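Side-chain contacts in carbohydrate binding module family 33 and 10 domain protein (Teredinibacter turnerae, PDB 6RW7), which is an AA10 lytic polysaccharide monooxygenase, a copper enzyme that probably binds and oxidatively cleaves cellulose, represented here by its monooxygenase domain: residues D29-N34 / S43-F48; G57-K62 / V115-K120; C68-E73 / R194-V199; W86-F91 / S176-I181. All coordinates share one frame; numbering follows the deposited sequence. Where two conformers were deposited one is given.

Contact 1: D29-N34 / S43-F48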
loop_
_atom_site.group_PDB
_atom_site.type_symbol
_atom_site.label_atom_id
_atom_site.label_comp_id
_atom_site.label_asym_id
_atom_site.label_seq_id
_atom_site.Cartn_x
_atom_site.Cartn_y
_atom_site.Cartn_z
ATOM N N ASP A 29 2.220 1.918 18.110
ATOM C CA ASP A 29 3.259 2.394 19.051
ATOM C C ASP A 29 4.651 1.942 18.606
ATOM O O ASP A 29 5.586 2.738 18.659
ATOM C CB ASP A 29 2.963 1.909 20.467
ATOM C CG ASP A 29 1.886 2.719 21.177
ATOM O OD1 ASP A 29 1.323 3.667 20.564
ATOM O OD2 ASP A 29 1.575 2.360 22.333
ATOM N N GLU A 30 4.810 0.678 18.206
ATOM C CA GLU A 30 6.133 0.124 17.841
ATOM C C GLU A 30 6.636 0.824 16.572
ATOM O O GLU A 30 7.793 1.217 16.527
ATOM C CB GLU A 30 6.010 -1.387 17.666
ATOM C CG GLU A 30 7.279 -2.134 17.994
ATOM C CD GLU A 30 7.077 -3.632 17.907
ATOM O OE1 GLU A 30 6.372 -4.174 18.790
ATOM O OE2 GLU A 30 7.573 -4.237 16.925
ATOM N N ALA A 31 5.768 0.939 15.558
ATOM C CA ALA A 31 6.130 1.611 14.289
ATOM C C ALA A 31 6.588 3.047 14.608
ATOM O O ALA A 31 7.635 3.467 14.125
ATOM C CB ALA A 31 4.971 1.592 13.329
ATOM N N PHE A 32 5.805 3.775 15.405
ATOM C CA PHE A 32 6.126 5.170 15.792
ATOM C C PHE A 32 7.467 5.243 16.535
ATOM O O PHE A 32 8.321 6.099 16.233
ATOM C CB PHE A 32 5.008 5.751 16.653
ATOM C CG PHE A 32 3.671 6.012 15.998
ATOM C CD1 PHE A 32 3.515 6.238 14.631
ATOM C CD2 PHE A 32 2.546 6.088 16.795
ATOM C CE1 PHE A 32 2.272 6.546 14.102
ATOM C CE2 PHE A 32 1.297 6.379 16.267
ATOM C CZ PHE A 32 1.166 6.603 14.912
ATOM N N ALA A 33 7.637 4.359 17.522
ATOM C CA ALA A 33 8.842 4.333 18.374
ATOM C C ALA A 33 10.090 3.959 17.573
ATOM O O ALA A 33 11.123 4.622 17.682
ATOM C CB ALA A 33 8.604 3.388 19.519
ATOM N N ASN A 34 9.985 2.943 16.724
ATOM C CA ASN A 34 11.133 2.455 15.940
ATOM C C ASN A 34 11.518 3.534 14.934
ATOM O O ASN A 34 12.691 3.718 14.699
ATOM C CB ASN A 34 10.831 1.109 15.268
ATOM C CG ASN A 34 10.721 -0.041 16.250
ATOM O OD1 ASN A 34 10.943 0.133 17.456
ATOM N ND2 ASN A 34 10.360 -1.222 15.765
ATOM N N SER A 43 6.287 14.242 12.743
ATOM C CA SER A 43 5.481 15.028 11.784
ATOM C C SER A 43 5.387 14.284 10.449
ATOM O O SER A 43 4.440 14.531 9.692
ATOM C CB SER A 43 6.036 16.405 11.615
ATOM O OG SER A 43 7.316 16.330 11.020
ATOM N N HIS A 44 6.324 13.391 10.162
ATOM C CA HIS A 44 6.339 12.696 8.851
ATOM C C HIS A 44 5.050 11.888 8.626
ATOM O O HIS A 44 4.643 11.691 7.438
ATOM C CB HIS A 44 7.571 11.806 8.737
ATOM C CG HIS A 44 8.832 12.582 8.640
ATOM N ND1 HIS A 44 10.064 11.982 8.677
ATOM C CD2 HIS A 44 9.046 13.904 8.477
ATOM C CE1 HIS A 44 10.995 12.912 8.526
ATOM N NE2 HIS A 44 10.399 14.091 8.386
ATOM N N TRP A 45 4.436 11.381 9.700
ATOM C CA TRP A 45 3.239 10.501 9.599
ATOM C C TRP A 45 2.032 11.307 9.117
ATOM O O TRP A 45 1.054 10.721 8.644
ATOM C CB TRP A 45 2.954 9.802 10.923
ATOM C CG TRP A 45 4.073 8.957 11.428
ATOM C CD1 TRP A 45 5.078 9.344 12.261
ATOM C CD2 TRP A 45 4.273 7.552 11.174
ATOM N NE1 TRP A 45 5.926 8.297 12.497
ATOM C CE2 TRP A 45 5.446 7.181 11.862
ATOM C CE3 TRP A 45 3.603 6.578 10.430
ATOM C CZ2 TRP A 45 5.940 5.885 11.854
ATOM C CZ3 TRP A 45 4.072 5.284 10.445
ATOM C CH2 TRP A 45 5.256 4.951 11.106
ATOM N N TYR A 46 2.092 12.632 9.196
ATOM C CA TYR A 46 1.023 13.499 8.647
ATOM C C TYR A 46 1.021 13.434 7.118
ATOM O O TYR A 46 0.009 13.781 6.510
ATOM C CB TYR A 46 1.128 14.918 9.208
ATOM C CG TYR A 46 0.682 14.970 10.645
ATOM C CD1 TYR A 46 1.480 14.483 11.674
ATOM C CD2 TYR A 46 -0.594 15.387 10.969
ATOM C CE1 TYR A 46 1.041 14.473 12.994
ATOM C CE2 TYR A 46 -1.035 15.413 12.279
ATOM C CZ TYR A 46 -0.222 14.947 13.298
ATOM O OH TYR A 46 -0.671 14.965 14.598
ATOM N N ASN A 47 2.116 12.993 6.501
ATOM C CA ASN A 47 2.222 12.826 5.026
ATOM C C ASN A 47 1.905 11.386 4.616
ATOM O O ASN A 47 2.478 10.885 3.647
ATOM C CB ASN A 47 3.604 13.271 4.523
ATOM C CG ASN A 47 3.541 14.583 3.785
ATOM O OD1 ASN A 47 4.422 15.441 3.956
ATOM N ND2 ASN A 47 2.523 14.748 2.982
ATOM N N PHE A 48 0.937 10.774 5.289
ATOM C CA PHE A 48 0.577 9.365 5.038
ATOM C C PHE A 48 0.006 9.210 3.628
ATOM O O PHE A 48 -0.024 8.099 3.081
ATOM C CB PHE A 48 -0.437 8.875 6.062
ATOM C CG PHE A 48 -1.727 9.635 6.167
ATOM C CD1 PHE A 48 -2.818 9.288 5.395
ATOM C CD2 PHE A 48 -1.874 10.667 7.073
ATOM C CE1 PHE A 48 -4.034 9.944 5.541
ATOM C CE2 PHE A 48 -3.087 11.318 7.219
ATOM C CZ PHE A 48 -4.159 10.968 6.445
HETATM O O HOH W 1 7.446 8.494 14.853
#
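Phe-32 sets one edge of its ring on the face of the Trp-45 indole. CD1 of Phe-32 is 3.5 Å from CE2 of Trp-45, and CE1 of Phe-32 is 3.7 Å from CD2 of Trp-45, so the phenyl edge follows the bond shared by the two indole rings. The ring planes stand at 78°, with the centroid of Phe-32 4.8 Å from that of the indole's five-membered ring, the geometry of a T-shaped pair. Trp-45 reaches the helix because its CG lies beside the backbone N (chi1 -59°), which sends the indole across the gap. Its far corner, CH2, meets the methyl CB of Ala-31 at 4.0 Å. Helix 29-37 and the 3-10 turn that follows belong to the excursion between strands 3-6 and 52-54, which probably corresponds to the L2 region of AA10 enzymes. Cys-14, disulfide-bonded to Cys-28, touches both aromatic side chains, and Tyr-80 makes a second edge-to-face pair with Trp-45. The indole N-H is also engaged: NE1 of Trp-45 donates to water 1 over 2.8 Å. That water in turn donates to the carbonyl O of Phe-32 at 2.9 Å, bridging the two segments. A leucine in place of Trp-45 would probably leave the Phe-32 edge without a flat surface to rest on and break the water bridge to the helix.

Contact 2: G57-K62 / V115-K120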
loop_
_atom_site.group_PDB
_atom_site.type_symbol
_atom_site.label_atom_id
_atom_site.label_comp_id
_atom_site.label_asym_id
_atom_site.label_seq_id
_atom_site.Cartn_x
_atom_site.Cartn_y
_atom_site.Cartn_z
ATOM N N GLY A 57 6.711 2.387 -11.741
ATOM C CA GLY A 57 6.562 1.484 -10.594
ATOM C C GLY A 57 7.290 0.169 -10.778
ATOM O O GLY A 57 8.125 0.025 -11.701
ATOM N N ARG A 58 6.976 -0.778 -9.909
ATOM C CA ARG A 58 7.728 -2.040 -9.745
ATOM C C ARG A 58 7.705 -2.913 -11.012
ATOM O O ARG A 58 8.637 -3.686 -11.149
ATOM C CB ARG A 58 7.189 -2.802 -8.532
ATOM C CG ARG A 58 7.870 -4.144 -8.300
ATOM C CD ARG A 58 9.323 -4.027 -7.937
ATOM N NE ARG A 58 9.899 -5.363 -7.892
ATOM C CZ ARG A 58 11.190 -5.642 -7.750
ATOM N NH1 ARG A 58 12.086 -4.671 -7.640
ATOM N NH2 ARG A 58 11.593 -6.908 -7.770
ATOM N N LYS A 59 6.736 -2.791 -11.903
ATOM C CA LYS A 59 6.769 -3.585 -13.166
ATOM C C LYS A 59 8.013 -3.217 -13.962
ATOM O O LYS A 59 8.496 -4.103 -14.704
ATOM C CB LYS A 59 5.516 -3.363 -13.996
ATOM C CG LYS A 59 4.294 -4.024 -13.368
ATOM C CD LYS A 59 3.091 -3.956 -14.254
ATOM C CE LYS A 59 2.526 -2.560 -14.365
ATOM N NZ LYS A 59 1.399 -2.515 -15.328
ATOM N N VAL A 60 8.487 -1.985 -13.816
ATOM C CA VAL A 60 9.608 -1.433 -14.624
ATOM C C VAL A 60 10.836 -1.197 -13.748
ATOM O O VAL A 60 11.948 -1.515 -14.201
ATOM C CB VAL A 60 9.142 -0.159 -15.346
ATOM C CG1 VAL A 60 10.309 0.549 -16.044
ATOM C CG2 VAL A 60 8.034 -0.507 -16.320
ATOM N N VAL A 61 10.671 -0.548 -12.607
ATOM C CA VAL A 61 11.775 -0.035 -11.758
ATOM C C VAL A 61 12.131 -1.145 -10.774
ATOM O O VAL A 61 11.317 -1.366 -9.854
ATOM C CB VAL A 61 11.322 1.235 -11.017
ATOM C CG1 VAL A 61 12.404 1.732 -10.070
ATOM C CG2 VAL A 61 10.846 2.307 -11.988
ATOM N N LYS A 62 13.260 -1.831 -10.948
ATOM C CA LYS A 62 13.588 -3.045 -10.154
ATOM C C LYS A 62 14.622 -2.765 -9.065
ATOM O O LYS A 62 14.861 -3.665 -8.248
ATOM C CB LYS A 62 14.108 -4.153 -11.068
ATOM C CG LYS A 62 13.125 -4.582 -12.131
ATOM C CD LYS A 62 11.831 -5.094 -11.548
ATOM C CE LYS A 62 10.948 -5.674 -12.613
ATOM N NZ LYS A 62 9.664 -6.084 -12.036
ATOM N N VAL A 115 -1.983 -1.615 -9.391
ATOM C CA VAL A 115 -1.105 -2.812 -9.448
ATOM C C VAL A 115 -0.932 -3.336 -8.031
ATOM O O VAL A 115 -0.757 -2.530 -7.128
ATOM C CB VAL A 115 0.247 -2.446 -10.096
ATOM C CG1 VAL A 115 1.087 -3.666 -10.375
ATOM C CG2 VAL A 115 0.054 -1.652 -11.381
ATOM N N PHE A 116 -0.951 -4.657 -7.859
ATOM C CA PHE A 116 -0.851 -5.281 -6.526
ATOM C C PHE A 116 0.078 -6.482 -6.592
ATOM O O PHE A 116 -0.114 -7.354 -7.460
ATOM C CB PHE A 116 -2.206 -5.781 -6.044
ATOM C CG PHE A 116 -3.289 -4.746 -5.905
ATOM C CD1 PHE A 116 -3.971 -4.270 -7.014
ATOM C CD2 PHE A 116 -3.605 -4.233 -4.662
ATOM C CE1 PHE A 116 -4.995 -3.347 -6.858
ATOM C CE2 PHE A 116 -4.603 -3.294 -4.520
ATOM C CZ PHE A 116 -5.291 -2.847 -5.614
ATOM N N TYR A 117 0.987 -6.536 -5.631
ATOM C CA TYR A 117 1.903 -7.667 -5.408
ATOM C C TYR A 117 1.633 -8.237 -4.026
ATOM O O TYR A 117 1.228 -7.489 -3.142
ATOM C CB TYR A 117 3.350 -7.199 -5.469
ATOM C CG TYR A 117 3.844 -6.707 -6.800
ATOM C CD1 TYR A 117 3.568 -5.424 -7.249
ATOM C CD2 TYR A 117 4.665 -7.507 -7.583
ATOM C CE1 TYR A 117 4.047 -4.997 -8.475
ATOM C CE2 TYR A 117 5.200 -7.061 -8.775
ATOM C CZ TYR A 117 4.905 -5.788 -9.217
ATOM O OH TYR A 117 5.382 -5.338 -10.431
ATOM N N ILE A 118 1.918 -9.526 -3.842
ATOM C CA ILE A 118 1.812 -10.157 -2.504
ATOM C C ILE A 118 3.120 -10.871 -2.215
ATOM O O ILE A 118 3.831 -11.267 -3.162
ATOM C CB ILE A 118 0.573 -11.077 -2.424
ATOM C CG1 ILE A 118 0.248 -11.456 -0.978
ATOM C CG2 ILE A 118 0.698 -12.284 -3.340
ATOM C CD1 ILE A 118 -1.130 -12.010 -0.818
ATOM N N THR A 119 3.398 -11.056 -0.936
ATOM C CA THR A 119 4.548 -11.859 -0.493
ATOM C C THR A 119 4.424 -13.287 -1.050
ATOM O O THR A 119 3.313 -13.791 -1.292
ATOM C CB THR A 119 4.704 -11.772 1.027
ATOM O OG1 THR A 119 3.413 -11.895 1.640
ATOM C CG2 THR A 119 5.368 -10.477 1.448
ATOM N N LYS A 120 5.567 -13.914 -1.261
ATOM C CA LYS A 120 5.662 -15.309 -1.723
ATOM C C LYS A 120 4.961 -16.217 -0.724
ATOM O O LYS A 120 4.843 -15.904 0.459
ATOM C CB LYS A 120 7.124 -15.699 -1.867
ATOM C CG LYS A 120 7.885 -14.971 -2.952
ATOM C CD LYS A 120 9.239 -15.595 -3.185
ATOM C CE LYS A 120 9.822 -15.202 -4.521
ATOM N NZ LYS A 120 10.507 -13.913 -4.406
#
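Tyr-117 has CG beside its backbone N (chi1 -66°), which projects the ring from the strand toward Arg-58, whose CG stands opposite its own backbone N (chi1 178°) before the chain bends at chi2. CG of Arg-58 therefore lies 3.5 Å from CZ of Tyr-117, the two side chains crossing at about a right angle. The hydroxyl runs on to the 58-59 peptide: Tyr-117 OH is 3.2 Å from Lys-59 N, but the angle is too poor for a hydrogen bond. CG of Lys-59 also packs on that oxygen, at 3.4 Å. Farther out, Lys-59 CE touches CG2 of Val-115 at 4.0 Å, and its NZ forms salt bridges with Glu-113 and Asp-143. Lys-62 NZ closes the loop by donating to Arg-58 O at 2.8 Å, while Lys-62 CD rides over the guanidinium face of Arg-58. Were Tyr-117 an alanine, the ring under Arg-58 CB and CG would be lost, and that part of the loop would probably have a gap beneath it. Strand 111-118 runs between strands 142-145 and 178-187 in the mixed sheet, and Arg-58 extends the packing to Phe-182 on the latter.

Contact 3: C68-E73 / R194-V199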
loop_
_atom_site.group_PDB
_atom_site.type_symbol
_atom_site.label_atom_id
_atom_site.label_comp_id
_atom_site.label_asym_id
_atom_site.label_seq_id
_atom_site.Cartn_x
_atom_site.Cartn_y
_atom_site.Cartn_z
ATOM N N CYS A 68 7.929 -0.635 0.677
ATOM C CA CYS A 68 6.687 0.145 0.914
ATOM C C CYS A 68 6.903 1.622 0.560
ATOM O O CYS A 68 5.966 2.223 0.028
ATOM C CB CYS A 68 6.190 -0.029 2.335
ATOM S SG CYS A 68 5.783 -1.764 2.660
ATOM N N GLY A 69 8.080 2.176 0.860
ATOM C CA GLY A 69 8.386 3.590 0.574
ATOM C C GLY A 69 8.810 3.789 -0.867
ATOM O O GLY A 69 8.860 4.937 -1.328
ATOM N N PHE A 70 9.209 2.700 -1.533
ATOM C CA PHE A 70 9.699 2.648 -2.937
ATOM C C PHE A 70 10.769 3.724 -3.211
ATOM O O PHE A 70 10.818 4.246 -4.344
ATOM C CB PHE A 70 8.526 2.726 -3.913
ATOM C CG PHE A 70 8.791 1.902 -5.139
ATOM C CD1 PHE A 70 8.691 0.517 -5.104
ATOM C CD2 PHE A 70 9.219 2.501 -6.310
ATOM C CE1 PHE A 70 8.978 -0.244 -6.220
ATOM C CE2 PHE A 70 9.506 1.730 -7.424
ATOM C CZ PHE A 70 9.372 0.364 -7.385
ATOM N N ASP A 71 11.619 4.013 -2.236
ATOM C CA ASP A 71 12.717 5.010 -2.365
ATOM C C ASP A 71 12.140 6.337 -2.869
ATOM O O ASP A 71 12.849 7.064 -3.640
ATOM C CB ASP A 71 13.812 4.523 -3.313
ATOM C CG ASP A 71 14.549 3.275 -2.845
ATOM O OD1 ASP A 71 14.126 2.675 -1.840
ATOM O OD2 ASP A 71 15.583 2.922 -3.501
ATOM N N GLY A 72 10.929 6.663 -2.406
ATOM C CA GLY A 72 10.111 7.761 -2.947
ATOM C C GLY A 72 10.574 9.150 -2.503
ATOM O O GLY A 72 11.617 9.311 -1.816
ATOM N N GLU A 73 9.783 10.149 -2.867
ATOM C CA GLU A 73 10.251 11.548 -2.923
ATOM C C GLU A 73 10.034 12.283 -1.607
ATOM O O GLU A 73 10.794 13.221 -1.346
ATOM C CB GLU A 73 9.514 12.283 -4.035
ATOM C CG GLU A 73 9.812 11.696 -5.394
ATOM C CD GLU A 73 9.296 12.468 -6.590
ATOM O OE1 GLU A 73 8.892 13.631 -6.400
ATOM O OE2 GLU A 73 9.292 11.921 -7.702
ATOM N N ARG A 194 2.804 8.358 -9.126
ATOM C CA ARG A 194 2.434 7.004 -8.644
ATOM C C ARG A 194 2.498 7.007 -7.122
ATOM O O ARG A 194 3.452 7.563 -6.562
ATOM C CB ARG A 194 3.401 5.978 -9.230
ATOM C CG ARG A 194 3.076 4.522 -8.912
ATOM C CD ARG A 194 4.006 3.594 -9.701
ATOM N NE ARG A 194 3.688 3.743 -11.120
ATOM C CZ ARG A 194 2.841 2.991 -11.820
ATOM N NH1 ARG A 194 2.292 1.887 -11.324
ATOM N NH2 ARG A 194 2.528 3.354 -13.051
ATOM N N PHE A 195 1.502 6.401 -6.478
ATOM C CA PHE A 195 1.417 6.322 -5.006
ATOM C C PHE A 195 1.494 4.866 -4.586
ATOM O O PHE A 195 1.091 3.972 -5.365
ATOM C CB PHE A 195 0.141 6.998 -4.510
ATOM C CG PHE A 195 0.154 8.465 -4.823
ATOM C CD1 PHE A 195 -0.355 8.920 -6.024
ATOM C CD2 PHE A 195 0.721 9.373 -3.936
ATOM C CE1 PHE A 195 -0.283 10.268 -6.337
ATOM C CE2 PHE A 195 0.810 10.714 -4.260
ATOM C CZ PHE A 195 0.315 11.149 -5.461
ATOM N N PHE A 196 2.094 4.642 -3.430
ATOM C CA PHE A 196 2.435 3.297 -2.927
ATOM C C PHE A 196 1.766 3.050 -1.583
ATOM O O PHE A 196 1.713 3.931 -0.766
ATOM C CB PHE A 196 3.956 3.139 -2.808
ATOM C CG PHE A 196 4.669 3.424 -4.095
ATOM C CD1 PHE A 196 5.056 4.715 -4.418
ATOM C CD2 PHE A 196 4.889 2.412 -5.009
ATOM C CE1 PHE A 196 5.680 4.970 -5.624
ATOM C CE2 PHE A 196 5.519 2.669 -6.218
ATOM C CZ PHE A 196 5.902 3.956 -6.519
ATOM N N SER A 197 1.319 1.823 -1.357
ATOM C CA SER A 197 0.612 1.480 -0.106
ATOM C C SER A 197 0.821 0.003 0.209
ATOM O O SER A 197 0.607 -0.840 -0.682
ATOM C CB SER A 197 -0.831 1.865 -0.226
ATOM O OG SER A 197 -1.512 1.842 1.023
ATOM N N CYS A 198 1.282 -0.297 1.419
ATOM C CA CYS A 198 1.437 -1.680 1.927
ATOM C C CYS A 198 0.303 -2.035 2.885
ATOM O O CYS A 198 -0.064 -1.202 3.715
ATOM C CB CYS A 198 2.759 -1.854 2.653
ATOM S SG CYS A 198 4.120 -2.079 1.484
ATOM N N VAL A 199 -0.183 -3.264 2.799
ATOM C CA VAL A 199 -1.238 -3.788 3.689
ATOM C C VAL A 199 -0.696 -5.030 4.391
ATOM O O VAL A 199 -0.299 -5.994 3.699
ATOM C CB VAL A 199 -2.519 -4.123 2.904
ATOM C CG1 VAL A 199 -3.639 -4.442 3.877
ATOM C CG2 VAL A 199 -2.925 -2.994 1.968
HETATM O O HOH W 2 3.645 2.877 1.288
#
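SG of Cys-68 and SG of Cys-198 are joined at 2.1 Å, with a C-S-S-C torsion of -97°, a left-handed disulfide near the preferred right angle. Both sulfurs lie beside their own backbone N, and the two CA atoms are 5.6 Å apart, an ordinary span for a disulfide. The aromatic contact lies next to it. Phe-70 and Phe-196 have nearly parallel rings, 10° apart, yet slid so far that they barely overlap, with centroids at 4.7 Å. What sits centrally over the Phe-196 face is instead the CB of Phe-70, in a CH-pi contact 3.7 Å from the ring centroid, while CG of Phe-70 approaches CE2 of Phe-196 at 3.5 Å. Phe-196 and Cys-198 point the same way from strand 193-202, part of the immunoglobulin-like beta-sandwich that forms the core of AA10 enzymes; Ser-197 between them points away, and its OG is hydrogen-bonded to Gln-11. Phe-70 owes its place to a beta turn of type I' (the III' variant): it and Asp-71 both have left-handed backbone angles, and Gly-72 N closes the turn on Gly-69 O at 2.9 Å. Any CB on Gly-72 would collide with that same oxygen. Polar contact across the segments passes through water 2, which donates to Cys-68 O at 2.7 Å and, more weakly, to Phe-196 O at 3.0 Å.

Contact 4: W86-F91 / S176-I181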
loop_
_atom_site.group_PDB
_atom_site.type_symbol
_atom_site.label_atom_id
_atom_site.label_comp_id
_atom_site.label_asym_id
_atom_site.label_seq_id
_atom_site.Cartn_x
_atom_site.Cartn_y
_atom_site.Cartn_z
ATOM N N TRP A 86 3.677 -4.269 12.827
ATOM C CA TRP A 86 2.616 -3.359 12.330
ATOM C C TRP A 86 1.243 -3.943 12.651
ATOM O O TRP A 86 1.086 -5.170 12.760
ATOM C CB TRP A 86 2.780 -3.165 10.822
ATOM C CG TRP A 86 3.961 -2.340 10.421
ATOM C CD1 TRP A 86 5.245 -2.748 10.192
ATOM C CD2 TRP A 86 3.939 -0.925 10.196
ATOM N NE1 TRP A 86 6.028 -1.678 9.866
ATOM C CE2 TRP A 86 5.246 -0.549 9.839
ATOM C CE3 TRP A 86 2.926 0.044 10.229
ATOM C CZ2 TRP A 86 5.564 0.762 9.516
ATOM C CZ3 TRP A 86 3.247 1.346 9.926
ATOM C CH2 TRP A 86 4.549 1.692 9.575
ATOM N N PRO A 87 0.178 -3.123 12.740
ATOM C CA PRO A 87 -1.175 -3.636 12.878
ATOM C C PRO A 87 -1.524 -4.549 11.701
ATOM O O PRO A 87 -1.194 -4.238 10.572
ATOM C CB PRO A 87 -2.095 -2.396 12.861
ATOM C CG PRO A 87 -1.169 -1.229 13.131
ATOM C CD PRO A 87 0.206 -1.647 12.658
ATOM N N VAL A 88 -2.209 -5.658 11.984
ATOM C CA VAL A 88 -2.537 -6.720 10.989
ATOM C C VAL A 88 -4.047 -6.965 11.011
ATOM O O VAL A 88 -4.611 -7.054 12.131
ATOM C CB VAL A 88 -1.783 -8.022 11.311
ATOM C CG1 VAL A 88 -2.487 -8.778 12.433
ATOM C CG2 VAL A 88 -1.619 -8.916 10.089
ATOM N N THR A 89 -4.683 -7.120 9.846
ATOM C CA THR A 89 -6.119 -7.431 9.791
ATOM C C THR A 89 -6.311 -8.766 9.091
ATOM O O THR A 89 -5.561 -9.171 8.182
ATOM C CB THR A 89 -6.957 -6.246 9.319
ATOM O OG1 THR A 89 -6.466 -5.910 8.035
ATOM C CG2 THR A 89 -6.891 -5.045 10.242
ATOM N N SER A 90 -7.315 -9.457 9.579
ATOM C CA SER A 90 -7.741 -10.765 9.039
ATOM C C SER A 90 -8.200 -10.577 7.594
ATOM O O SER A 90 -8.836 -9.560 7.302
ATOM C CB SER A 90 -8.820 -11.364 9.885
ATOM O OG SER A 90 -9.002 -12.726 9.533
ATOM N N PHE A 91 -7.847 -11.517 6.727
ATOM C CA PHE A 91 -8.140 -11.372 5.299
ATOM C C PHE A 91 -8.341 -12.740 4.687
ATOM O O PHE A 91 -7.779 -13.710 5.192
ATOM C CB PHE A 91 -7.004 -10.607 4.639
ATOM C CG PHE A 91 -7.348 -9.900 3.359
ATOM C CD1 PHE A 91 -8.369 -8.975 3.316
ATOM C CD2 PHE A 91 -6.607 -10.106 2.212
ATOM C CE1 PHE A 91 -8.675 -8.300 2.144
ATOM C CE2 PHE A 91 -6.913 -9.431 1.040
ATOM C CZ PHE A 91 -7.928 -8.512 1.016
ATOM N N SER A 176 -1.624 -18.495 3.609
ATOM C CA SER A 176 -1.813 -18.835 5.031
ATOM C C SER A 176 -0.927 -17.963 5.908
ATOM O O SER A 176 0.206 -17.676 5.533
ATOM C CB SER A 176 -1.535 -20.305 5.249
ATOM O OG SER A 176 -2.406 -21.064 4.423
ATOM N N GLY A 177 -1.406 -17.583 7.093
ATOM C CA GLY A 177 -0.614 -16.785 8.031
ATOM C C GLY A 177 -0.373 -15.374 7.538
ATOM O O GLY A 177 -1.192 -14.826 6.760
ATOM N N ARG A 178 0.748 -14.796 7.970
ATOM C CA ARG A 178 0.984 -13.353 7.866
ATOM C C ARG A 178 1.708 -13.018 6.572
ATOM O O ARG A 178 2.792 -13.527 6.307
ATOM C CB ARG A 178 1.764 -12.811 9.053
ATOM C CG ARG A 178 1.697 -11.286 9.062
ATOM C CD ARG A 178 1.944 -10.634 10.377
ATOM N NE ARG A 178 2.193 -9.230 10.169
ATOM C CZ ARG A 178 2.318 -8.332 11.143
ATOM N NH1 ARG A 178 2.539 -7.064 10.836
ATOM N NH2 ARG A 178 2.204 -8.695 12.414
ATOM N N HIS A 179 1.114 -12.091 5.822
ATOM C CA HIS A 179 1.595 -11.665 4.493
ATOM C C HIS A 179 1.532 -10.153 4.373
ATOM O O HIS A 179 0.975 -9.466 5.255
ATOM C CB HIS A 179 0.831 -12.407 3.394
ATOM C CG HIS A 179 1.257 -13.829 3.321
ATOM N ND1 HIS A 179 2.399 -14.209 2.639
ATOM C CD2 HIS A 179 0.776 -14.940 3.935
ATOM C CE1 HIS A 179 2.576 -15.499 2.790
ATOM N NE2 HIS A 179 1.604 -15.984 3.620
ATOM N N VAL A 180 2.119 -9.657 3.295
ATOM C CA VAL A 180 2.059 -8.215 2.966
ATOM C C VAL A 180 1.631 -8.076 1.522
ATOM O O VAL A 180 2.136 -8.814 0.659
ATOM C CB VAL A 180 3.411 -7.523 3.183
ATOM C CG1 VAL A 180 3.277 -6.052 2.855
ATOM C CG2 VAL A 180 3.933 -7.708 4.596
ATOM N N ILE A 181 0.728 -7.136 1.286
ATOM C CA ILE A 181 0.359 -6.708 -0.086
ATOM C C ILE A 181 1.013 -5.352 -0.337
ATOM O O ILE A 181 0.877 -4.450 0.493
ATOM C CB ILE A 181 -1.172 -6.709 -0.248
ATOM C CG1 ILE A 181 -1.682 -8.147 -0.158
ATOM C CG2 ILE A 181 -1.593 -6.017 -1.544
ATOM C CD1 ILE A 181 -3.174 -8.296 -0.032
#
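Segment 86-91 crosses strand residues 178-181 at 87° end to end, and the nearest CA atoms, those of Val-88 and Arg-178, remain 8.1 Å apart, so the contact depends on side chains reaching across, in one case to a backbone carbonyl. Arg-178 does most of this. Its CG is opposite the backbone N (chi1 -167°) and the chain stays extended to NE, carrying the guanidinium along to Trp-86. There NH1 of Arg-178 donates to Trp-86 O over 3.1 Å, a weak bond bent to 132°. The stronger polar partner is Asn-85, whose OD1 accepts from NH2, and Phe-125 adds a cation-pi contact. Val-88 lies over one guanidinium face, its CB 4.1 Å above the plane. Val-88 has a second conformer, so the 3.8 Å between its CG2 and Arg-178 NE holds for one of them and is less certain. Both segments flank the same strand of the beta-sandwich: strand 89-90 pairs with 193-202 in parallel, and strand 178-187 pairs with it antiparallel. Deeper in, CE2 of Phe-91 meets CD1 of Ile-181 at 4.1 Å, the side chains crossing at about a right angle. These two apolar groups also reach strand 96-101 of the other sheet, Ile-181 touching Phe-98 and Phe-91 touching Gln-96, which places them between the layers.

Contacts 2, 3 and 4 all reach the mixed sheet. Contact 4 joins contact 3 through Val-199 N and Ile-181 O, 2.8 Å apart, and contact 2 through Thr-119 OG1 and His-179 ND1, 2.7 Å apart. Contacts 2 and 3 meet where Phe-70 CZ lies 3.7 Å from Arg-58 N. Contact 1 touches contact 4 at Trp-45 CH2 and Trp-86 CH2, 3.7 Å apart. The copper(I) ion held by His-1 and His-107 is about 12 Å from the side chain of Phe-196, so contact 3 lies near the copper site without reaching it, while contact 1 lies away from the metal sites. The side chains of Phe-91 and Glu-5, a copper(II) ligand, are about 12 Å apart.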